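Local coordinates for protein aminotransferase (Paracoccus denitrificans, PDB 4GRX) that transfers amino groups between substrates with a pyridoxal phosphate cofactor, as an omega-aminotransferase of class III, at residues N133-K138 with H331-S336; V137-F142 with G307-G312; Y88-G93 with S102-M107. One frame throughout, in Å; residues are numbered along the deposited sequence.

Interaction 1. Residues N133-K138 with H331-S336; sequences NDTMVK and HGFTAS
His331 is bonded through both ring nitrogens, to Lys138 and to Thr135. Lys138 NZ donates a hydrogen bond to His331 ND1 at 2.6 Å, and Thr135 OG1 shares a second bond with His331 NE2, also at 2.6 Å. The lysine nitrogen lies only 6° out of the ring plane. Thr135 OG1 also sits at the ring edge, near its plane. With a partner at each nitrogen, the rotation of the ring is probably fixed. His331 CG stands anti to the backbone N (chi1 -177°), and the ring extends to the helix. The lysine chain bends at chi3 (72°) and brings its ammonium back to the ring, with Lys138 CD 3.7 Å from His331 CE1. Thr135 OG1 also bonds to Glu131 O, one turn back along the helix. The same hydroxyl lies near the plane of the Phe333 ring at its edge, with Thr135 OG1 3.4 Å from Phe333 CE2. Thr135 CG2 packs 3.9 Å from His331 CD2. Beyond Phe333 the loop folds into a type I turn. Phe333 O there accepts from both the amide and the hydroxyl of Ser336. In the second subunit, Thr334 N bonds to the pyridoxal-phosphate-modified lysine, so the loop reaches that active site, and Lys138 NZ meets Val165 O and the Phe181 ring. Helix 129-146 is thus joined to the loop between helices 313-324 and 339-354. Phe124 and Thr126 of strand 122-126 pack against Thr135, and helix 167-172 lies against Asn133, Asp134 and Val137.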
loop_
_atom_site.group_PDB
_atom_site.type_symbol
_atom_site.label_atom_id
_atom_site.label_comp_id
_atom_site.label_asym_id
_atom_site.label_seq_id
_atom_site.Cartn_x
_atom_site.Cartn_y
_atom_site.Cartn_z
ATOM N N ASN A 133 -0.453 0.293 -9.261
ATOM C CA ASN A 133 -1.460 0.122 -10.316
ATOM C C ASN A 133 -2.711 0.953 -10.049
ATOM O O ASN A 133 -3.234 1.614 -10.959
ATOM C CB ASN A 133 -1.800 -1.361 -10.525
ATOM C CG ASN A 133 -0.732 -2.092 -11.321
ATOM O OD1 ASN A 133 -0.241 -1.582 -12.345
ATOM N ND2 ASN A 133 -0.355 -3.282 -10.859
ATOM N N ASP A 134 -3.177 0.912 -8.800
ATOM C CA ASP A 134 -4.245 1.763 -8.337
ATOM C C ASP A 134 -3.980 3.272 -8.621
ATOM O O ASP A 134 -4.838 3.968 -9.204
ATOM C CB ASP A 134 -4.468 1.519 -6.853
ATOM C CG ASP A 134 -5.835 1.953 -6.411
ATOM O OD1 ASP A 134 -6.135 3.166 -6.526
ATOM O OD2 ASP A 134 -6.629 1.088 -5.974
ATOM N N THR A 135 -2.798 3.752 -8.217
ATOM C CA THR A 135 -2.335 5.103 -8.519
ATOM C C THR A 135 -2.358 5.376 -10.028
ATOM O O THR A 135 -2.809 6.454 -10.451
ATOM C CB THR A 135 -0.912 5.345 -7.966
ATOM O OG1 THR A 135 -0.951 5.435 -6.532
ATOM C CG2 THR A 135 -0.288 6.632 -8.530
ATOM N N MET A 136 -1.888 4.401 -10.825
ATOM C CA MET A 136 -1.801 4.560 -12.282
ATOM C C MET A 136 -3.163 4.792 -12.918
ATOM O O MET A 136 -3.299 5.611 -13.827
ATOM C CB MET A 136 -1.122 3.372 -12.961
ATOM C CG MET A 136 -0.834 3.606 -14.443
ATOM S SD MET A 136 0.388 4.925 -14.680
ATOM C CE MET A 136 -0.500 6.048 -15.772
ATOM N N VAL A 137 -4.162 4.055 -12.442
ATOM C CA VAL A 137 -5.511 4.220 -12.937
ATOM C C VAL A 137 -6.002 5.635 -12.608
ATOM O O VAL A 137 -6.511 6.323 -13.482
ATOM C CB VAL A 137 -6.458 3.143 -12.376
ATOM C CG1 VAL A 137 -7.871 3.356 -12.883
ATOM C CG2 VAL A 137 -5.977 1.768 -12.793
ATOM N N LYS A 138 -5.817 6.069 -11.361
ATOM C CA LYS A 138 -6.250 7.409 -10.940
ATOM C C LYS A 138 -5.566 8.497 -11.777
ATOM O O LYS A 138 -6.197 9.490 -12.165
ATOM C CB LYS A 138 -5.971 7.638 -9.455
ATOM C CG LYS A 138 -6.912 6.950 -8.485
ATOM C CD LYS A 138 -6.500 7.263 -7.048
ATOM C CE LYS A 138 -6.823 8.708 -6.661
ATOM N NZ LYS A 138 -6.288 9.104 -5.328
ATOM N N HIS A 331 -2.713 13.347 -4.257
ATOM C CA HIS A 331 -2.541 11.924 -4.144
ATOM C C HIS A 331 -1.199 11.623 -3.535
ATOM O O HIS A 331 -0.246 12.380 -3.730
ATOM C CB HIS A 331 -2.662 11.306 -5.527
ATOM C CG HIS A 331 -2.571 9.804 -5.533
ATOM N ND1 HIS A 331 -3.646 9.015 -5.378
ATOM C CD2 HIS A 331 -1.476 8.956 -5.657
ATOM C CE1 HIS A 331 -3.267 7.724 -5.408
ATOM N NE2 HIS A 331 -1.937 7.688 -5.580
ATOM N N GLY A 332 -1.111 10.522 -2.782
ATOM C CA GLY A 332 0.134 10.112 -2.117
ATOM C C GLY A 332 -0.038 9.331 -0.817
ATOM O O GLY A 332 -1.008 9.534 -0.078
ATOM N N PHE A 333 0.928 8.450 -0.540
ATOM C CA PHE A 333 0.926 7.568 0.641
ATOM C C PHE A 333 1.956 8.033 1.683
ATOM O O PHE A 333 3.038 8.505 1.320
ATOM C CB PHE A 333 1.214 6.112 0.223
ATOM C CG PHE A 333 0.377 5.629 -0.940
ATOM C CD1 PHE A 333 -0.879 5.054 -0.726
ATOM C CD2 PHE A 333 0.834 5.755 -2.251
ATOM C CE1 PHE A 333 -1.662 4.613 -1.796
ATOM C CE2 PHE A 333 0.057 5.319 -3.320
ATOM C CZ PHE A 333 -1.193 4.746 -3.095
ATOM N N THR A 334 1.620 7.885 2.968
ATOM C CA THR A 334 2.457 8.343 4.101
ATOM C C THR A 334 3.943 8.005 3.948
ATOM O O THR A 334 4.804 8.877 4.101
ATOM C CB THR A 334 1.947 7.777 5.453
ATOM O OG1 THR A 334 0.609 8.228 5.689
ATOM C CG2 THR A 334 2.822 8.225 6.617
ATOM N N ALA A 335 4.226 6.739 3.640
ATOM C CA ALA A 335 5.600 6.240 3.564
ATOM C C ALA A 335 6.200 6.266 2.147
ATOM O O ALA A 335 7.330 5.808 1.943
ATOM C CB ALA A 335 5.681 4.840 4.159
ATOM N N SER A 336 5.462 6.807 1.176
ATOM C CA SER A 336 5.957 6.848 -0.204
ATOM C C SER A 336 7.135 7.838 -0.367
ATOM O O SER A 336 7.073 8.993 0.102
ATOM C CB SER A 336 4.811 7.079 -1.213
ATOM O OG SER A 336 4.403 8.435 -1.309
#

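Interaction 2. Residues V137-F142 with G307-G312; sequences VKMLWF and GAVILG
No flat group takes part where Met139 meets Val309 and Leu311; the rings of this helical segment lie to other sides. Val137 CG1 sits over one face of the Trp141 indole, offset toward the rim. Arg153 makes a cation-pi contact with the same indole, and its carbonyl O takes the Trp141 NE1 hydrogen bond. The contact itself rests on one sulfur. Met139 SD lies 4.2 Å from Val309 CG1 and 4.3 Å from Leu311 CD2. The two strand residues are two positions apart, so both side chains leave the same face of strand 307-311, toward helix 129-146. Val309 places CG1 anti to its backbone N (chi1 169°), and that branch is the one that touches the sulfur. Met139 and Val309 run past each other in opposite directions. Met136, one turn earlier on the helix, also packs on Val309 and Leu311, and Leu28 of the second subunit touches both Met139 and Leu311. The strand is bonded on both sides, to 122-126 and to 292-295. It is the one strand of the seven-stranded sheet that runs against the other six, as in fold type I pyridoxal phosphate enzymes. The contact is buried but small, with 94 Å² of surface covered in all. No hydrogen bond or salt bridge crosses it. Helix and sheet are held here by nonpolar packing alone, which sets a separation but imposes no strict direction on the thioether.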
loop_
_atom_site.group_PDB
_atom_site.type_symbol
_atom_site.label_atom_id
_atom_site.label_comp_id
_atom_site.label_asym_id
_atom_site.label_seq_id
_atom_site.Cartn_x
_atom_site.Cartn_y
_atom_site.Cartn_z
ATOM N N VAL A 137 -4.162 4.055 -12.442
ATOM C CA VAL A 137 -5.511 4.220 -12.937
ATOM C C VAL A 137 -6.002 5.635 -12.608
ATOM O O VAL A 137 -6.511 6.323 -13.482
ATOM C CB VAL A 137 -6.458 3.143 -12.376
ATOM C CG1 VAL A 137 -7.871 3.356 -12.883
ATOM C CG2 VAL A 137 -5.977 1.768 -12.793
ATOM N N LYS A 138 -5.817 6.069 -11.361
ATOM C CA LYS A 138 -6.250 7.409 -10.940
ATOM C C LYS A 138 -5.566 8.497 -11.777
ATOM O O LYS A 138 -6.197 9.490 -12.165
ATOM C CB LYS A 138 -5.971 7.638 -9.455
ATOM C CG LYS A 138 -6.912 6.950 -8.485
ATOM C CD LYS A 138 -6.500 7.263 -7.048
ATOM C CE LYS A 138 -6.823 8.708 -6.661
ATOM N NZ LYS A 138 -6.288 9.104 -5.328
ATOM N N MET A 139 -4.282 8.290 -12.059
ATOM C CA MET A 139 -3.516 9.181 -12.915
ATOM C C MET A 139 -4.169 9.256 -14.298
ATOM O O MET A 139 -4.373 10.344 -14.831
ATOM C CB MET A 139 -2.092 8.670 -13.037
ATOM C CG MET A 139 -1.019 9.680 -12.687
ATOM S SD MET A 139 0.495 8.776 -12.260
ATOM C CE MET A 139 1.225 9.842 -11.020
ATOM N N LEU A 140 -4.524 8.106 -14.868
ATOM C CA LEU A 140 -5.242 8.084 -16.141
ATOM C C LEU A 140 -6.581 8.848 -16.064
ATOM O O LEU A 140 -6.850 9.707 -16.912
ATOM C CB LEU A 140 -5.416 6.650 -16.650
ATOM C CG LEU A 140 -4.111 5.894 -16.959
ATOM C CD1 LEU A 140 -4.395 4.461 -17.351
ATOM C CD2 LEU A 140 -3.303 6.573 -18.054
ATOM N N TRP A 141 -7.393 8.587 -15.037
ATOM C CA TRP A 141 -8.656 9.311 -14.880
ATOM C C TRP A 141 -8.481 10.797 -14.787
ATOM O O TRP A 141 -9.129 11.543 -15.497
ATOM C CB TRP A 141 -9.418 8.821 -13.667
ATOM C CG TRP A 141 -9.866 7.410 -13.793
ATOM C CD1 TRP A 141 -10.006 6.673 -14.956
ATOM C CD2 TRP A 141 -10.268 6.508 -12.711
ATOM N NE1 TRP A 141 -10.430 5.411 -14.674
ATOM C CE2 TRP A 141 -10.629 5.255 -13.343
ATOM C CE3 TRP A 141 -10.361 6.619 -11.327
ATOM C CZ2 TRP A 141 -11.058 4.159 -12.607
ATOM C CZ3 TRP A 141 -10.810 5.523 -10.592
ATOM C CH2 TRP A 141 -11.140 4.316 -11.219
ATOM N N PHE A 142 -7.614 11.232 -13.880
ATOM C CA PHE A 142 -7.188 12.633 -13.752
ATOM C C PHE A 142 -6.811 13.213 -15.118
ATOM O O PHE A 142 -7.318 14.260 -15.518
ATOM C CB PHE A 142 -6.001 12.693 -12.771
ATOM C CG PHE A 142 -5.359 14.048 -12.638
ATOM C CD1 PHE A 142 -4.067 14.267 -13.125
ATOM C CD2 PHE A 142 -6.017 15.094 -11.993
ATOM C CE1 PHE A 142 -3.458 15.497 -13.000
ATOM C CE2 PHE A 142 -5.416 16.335 -11.876
ATOM C CZ PHE A 142 -4.139 16.538 -12.379
ATOM N N GLY A 307 7.093 0.749 -4.143
ATOM C CA GLY A 307 6.521 0.737 -5.484
ATOM C C GLY A 307 6.876 2.002 -6.244
ATOM O O GLY A 307 7.100 3.062 -5.654
ATOM N N ALA A 308 6.929 1.890 -7.565
ATOM C CA ALA A 308 7.215 3.039 -8.416
ATOM C C ALA A 308 6.431 3.014 -9.713
ATOM O O ALA A 308 6.374 1.996 -10.420
ATOM C CB ALA A 308 8.698 3.146 -8.709
ATOM N N VAL A 309 5.834 4.157 -10.011
ATOM C CA VAL A 309 5.239 4.429 -11.303
ATOM C C VAL A 309 6.260 5.302 -12.036
ATOM O O VAL A 309 6.593 6.398 -11.543
ATOM C CB VAL A 309 3.903 5.179 -11.113
ATOM C CG1 VAL A 309 3.370 5.735 -12.429
ATOM C CG2 VAL A 309 2.885 4.263 -10.459
ATOM N N ILE A 310 6.779 4.799 -13.168
ATOM C CA ILE A 310 7.684 5.563 -14.043
ATOM C C ILE A 310 7.020 5.997 -15.362
ATOM O O ILE A 310 6.883 5.199 -16.295
ATOM C CB ILE A 310 8.960 4.776 -14.407
ATOM C CG1 ILE A 310 9.590 4.128 -13.173
ATOM C CG2 ILE A 310 9.963 5.694 -15.104
ATOM C CD1 ILE A 310 10.720 3.170 -13.505
ATOM N N LEU A 311 6.621 7.258 -15.450
ATOM C CA LEU A 311 6.003 7.766 -16.676
ATOM C C LEU A 311 7.043 8.066 -17.762
ATOM O O LEU A 311 8.015 8.786 -17.505
ATOM C CB LEU A 311 5.197 9.031 -16.377
ATOM C CG LEU A 311 4.095 8.955 -15.317
ATOM C CD1 LEU A 311 3.648 10.353 -14.914
ATOM C CD2 LEU A 311 2.915 8.128 -15.805
ATOM N N GLY A 312 6.837 7.517 -18.962
ATOM C CA GLY A 312 7.637 7.874 -20.145
ATOM C C GLY A 312 7.421 9.339 -20.525
ATOM O O GLY A 312 6.502 9.983 -19.999
#

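Interaction 3. Residues Y88-G93 with S102-M107; sequences YDRFPG and SDQTVM
The connection between helices 78-90 and 103-115 is closed at its base where Arg90 and Phe91, at the end of the first helix, meet Ser102, Asp103 and Gln104, at the start of the second. Ser102 is the N-cap residue of the second helix. It is also the last residue of a short strand that pairs in parallel with a strand of the second subunit, so the connection lies at the dimer interface. Phe91 leaves helical geometry and turns its ring edge to the cap: Phe91 CE1 is 4.3 Å from Ser102 CB. One face of that ring is met by Gly93 O, offset toward the rim. Pro339, at the start of helix 339-354, packs on both Phe91 and Ser102. Within the cap, Ser102 OG and Thr105 OG1 share a hydrogen bond, and Thr105 OG1 bonds as well to Gly337 O. Gln104 OE1 stays 4.2 Å from Arg90 NE and approaches the guanidinium obliquely. The polar link is a salt bridge from the exposed Arg90 to the buried Asp103. Arg90 stretches out with its chain extended from CG to NE, and Asp103 comes from the opposite direction. The guanidinium and carboxylate planes are 20° apart, nearly coplanar. Trp19 of the second subunit packs on Asp103. A single N-H makes the bridge: Arg90 NH2 reaches Asp103 OD2 at 2.9 Å, nearly straight at 167°.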
loop_
_atom_site.group_PDB
_atom_site.type_symbol
_atom_site.label_atom_id
_atom_site.label_comp_id
_atom_site.label_asym_id
_atom_site.label_seq_id
_atom_site.Cartn_x
_atom_site.Cartn_y
_atom_site.Cartn_z
ATOM N N TYR A 88 19.574 3.542 8.077
ATOM C CA TYR A 88 18.999 3.746 9.404
ATOM C C TYR A 88 19.904 4.569 10.340
ATOM O O TYR A 88 19.410 5.329 11.177
ATOM C CB TYR A 88 18.581 2.419 10.036
ATOM C CG TYR A 88 17.214 1.989 9.594
ATOM C CD1 TYR A 88 16.076 2.604 10.114
ATOM C CD2 TYR A 88 17.048 0.995 8.636
ATOM C CE1 TYR A 88 14.807 2.219 9.707
ATOM C CE2 TYR A 88 15.783 0.608 8.220
ATOM C CZ TYR A 88 14.664 1.220 8.761
ATOM O OH TYR A 88 13.391 0.853 8.368
ATOM N N ASP A 89 21.221 4.426 10.177
ATOM C CA ASP A 89 22.201 5.216 10.934
ATOM C C ASP A 89 22.104 6.668 10.548
ATOM O O ASP A 89 22.375 7.545 11.351
ATOM C CB ASP A 89 23.629 4.748 10.642
ATOM C CG ASP A 89 24.001 3.492 11.395
ATOM O OD1 ASP A 89 23.605 3.365 12.576
ATOM O OD2 ASP A 89 24.698 2.629 10.806
ATOM N N ARG A 90 21.708 6.906 9.306
ATOM C CA ARG A 90 21.817 8.214 8.687
ATOM C C ARG A 90 20.507 8.995 8.824
ATOM O O ARG A 90 20.509 10.156 9.253
ATOM C CB ARG A 90 22.215 8.021 7.216
ATOM C CG ARG A 90 22.613 9.268 6.461
ATOM C CD ARG A 90 22.694 8.976 4.965
ATOM N NE ARG A 90 22.631 10.201 4.161
ATOM C CZ ARG A 90 23.604 11.109 4.080
ATOM N NH1 ARG A 90 24.726 10.952 4.766
ATOM N NH2 ARG A 90 23.449 12.186 3.326
ATOM N N PHE A 91 19.399 8.354 8.472
ATOM C CA PHE A 91 18.105 9.012 8.429
ATOM C C PHE A 91 17.045 7.951 8.219
ATOM O O PHE A 91 16.813 7.529 7.078
ATOM C CB PHE A 91 18.056 10.006 7.270
ATOM C CG PHE A 91 16.872 10.936 7.298
ATOM C CD1 PHE A 91 16.187 11.238 6.120
ATOM C CD2 PHE A 91 16.446 11.521 8.485
ATOM C CE1 PHE A 91 15.105 12.112 6.127
ATOM C CE2 PHE A 91 15.365 12.393 8.500
ATOM C CZ PHE A 91 14.697 12.695 7.321
ATOM N N PRO A 92 16.386 7.533 9.315
ATOM C CA PRO A 92 15.537 6.336 9.363
ATOM C C PRO A 92 14.124 6.476 8.805
ATOM O O PRO A 92 13.487 5.454 8.535
ATOM C CB PRO A 92 15.483 6.004 10.849
ATOM C CG PRO A 92 15.678 7.307 11.530
ATOM C CD PRO A 92 16.399 8.244 10.601
ATOM N N GLY A 93 13.630 7.702 8.637
ATOM C CA GLY A 93 12.274 7.890 8.122
ATOM C C GLY A 93 11.945 9.306 7.703
ATOM O O GLY A 93 12.491 10.267 8.249
ATOM N N SER A 102 13.664 13.317 0.923
ATOM C CA SER A 102 15.033 12.952 1.265
ATOM C C SER A 102 15.957 13.085 0.045
ATOM O O SER A 102 15.488 13.102 -1.099
ATOM C CB SER A 102 15.101 11.545 1.890
ATOM O OG SER A 102 14.665 10.530 1.004
ATOM N N ASP A 103 17.261 13.221 0.297
ATOM C CA ASP A 103 18.275 13.158 -0.769
ATOM C C ASP A 103 18.184 11.828 -1.535
ATOM O O ASP A 103 18.334 11.771 -2.764
ATOM C CB ASP A 103 19.706 13.402 -0.215
ATOM C CG ASP A 103 20.056 12.552 1.044
ATOM O OD1 ASP A 103 19.214 11.800 1.599
ATOM O OD2 ASP A 103 21.221 12.661 1.494
ATOM N N GLN A 104 17.885 10.782 -0.776
ATOM C CA GLN A 104 17.906 9.424 -1.247
ATOM C C GLN A 104 16.802 9.203 -2.289
ATOM O O GLN A 104 16.988 8.452 -3.260
ATOM C CB GLN A 104 17.737 8.511 -0.035
ATOM C CG GLN A 104 18.661 7.310 -0.008
ATOM C CD GLN A 104 20.119 7.659 0.201
ATOM O OE1 GLN A 104 20.461 8.617 0.903
ATOM N NE2 GLN A 104 20.993 6.864 -0.403
ATOM N N THR A 105 15.669 9.883 -2.085
ATOM C CA THR A 105 14.547 9.921 -3.034
ATOM C C THR A 105 14.997 10.545 -4.355
ATOM O O THR A 105 14.918 9.916 -5.408
ATOM C CB THR A 105 13.330 10.709 -2.463
ATOM O OG1 THR A 105 13.195 10.475 -1.049
ATOM C CG2 THR A 105 12.026 10.308 -3.165
ATOM N N VAL A 106 15.498 11.771 -4.285
ATOM C CA VAL A 106 16.004 12.471 -5.459
ATOM C C VAL A 106 16.980 11.582 -6.235
ATOM O O VAL A 106 17.019 11.616 -7.470
ATOM C CB VAL A 106 16.657 13.826 -5.085
ATOM C CG1 VAL A 106 17.076 14.589 -6.331
ATOM C CG2 VAL A 106 15.708 14.677 -4.249
ATOM N N MET A 107 17.743 10.766 -5.512
ATOM C CA MET A 107 18.709 9.870 -6.141
ATOM C C MET A 107 18.070 8.720 -6.925
ATOM O O MET A 107 18.382 8.508 -8.102
ATOM C CB MET A 107 19.712 9.351 -5.112
ATOM C CG MET A 107 20.871 10.303 -4.831
ATOM S SD MET A 107 21.763 9.763 -3.360
ATOM C CE MET A 107 23.165 10.897 -3.376
#

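Interaction 3 comes first along the chain. It closes a short local loop, with eight residues between its segments, that joins helices 78-90 and 103-115, before the other two open. Interactions 1 and 2 both start from helix 129-146 and share Val137 and Lys138. Interaction 2 returns to the helix from strand 307-311 of the large sheet, and interaction 1 from the later loop 331-336, so the span of 2 nests within that of 1. Their centres are about 8 Å apart, and they touch through side chains of the shared helix. Interaction 3 lies apart, about 20 Å from interaction 1 and about 24 Å from interaction 2, centre to centre. All three touch the second subunit.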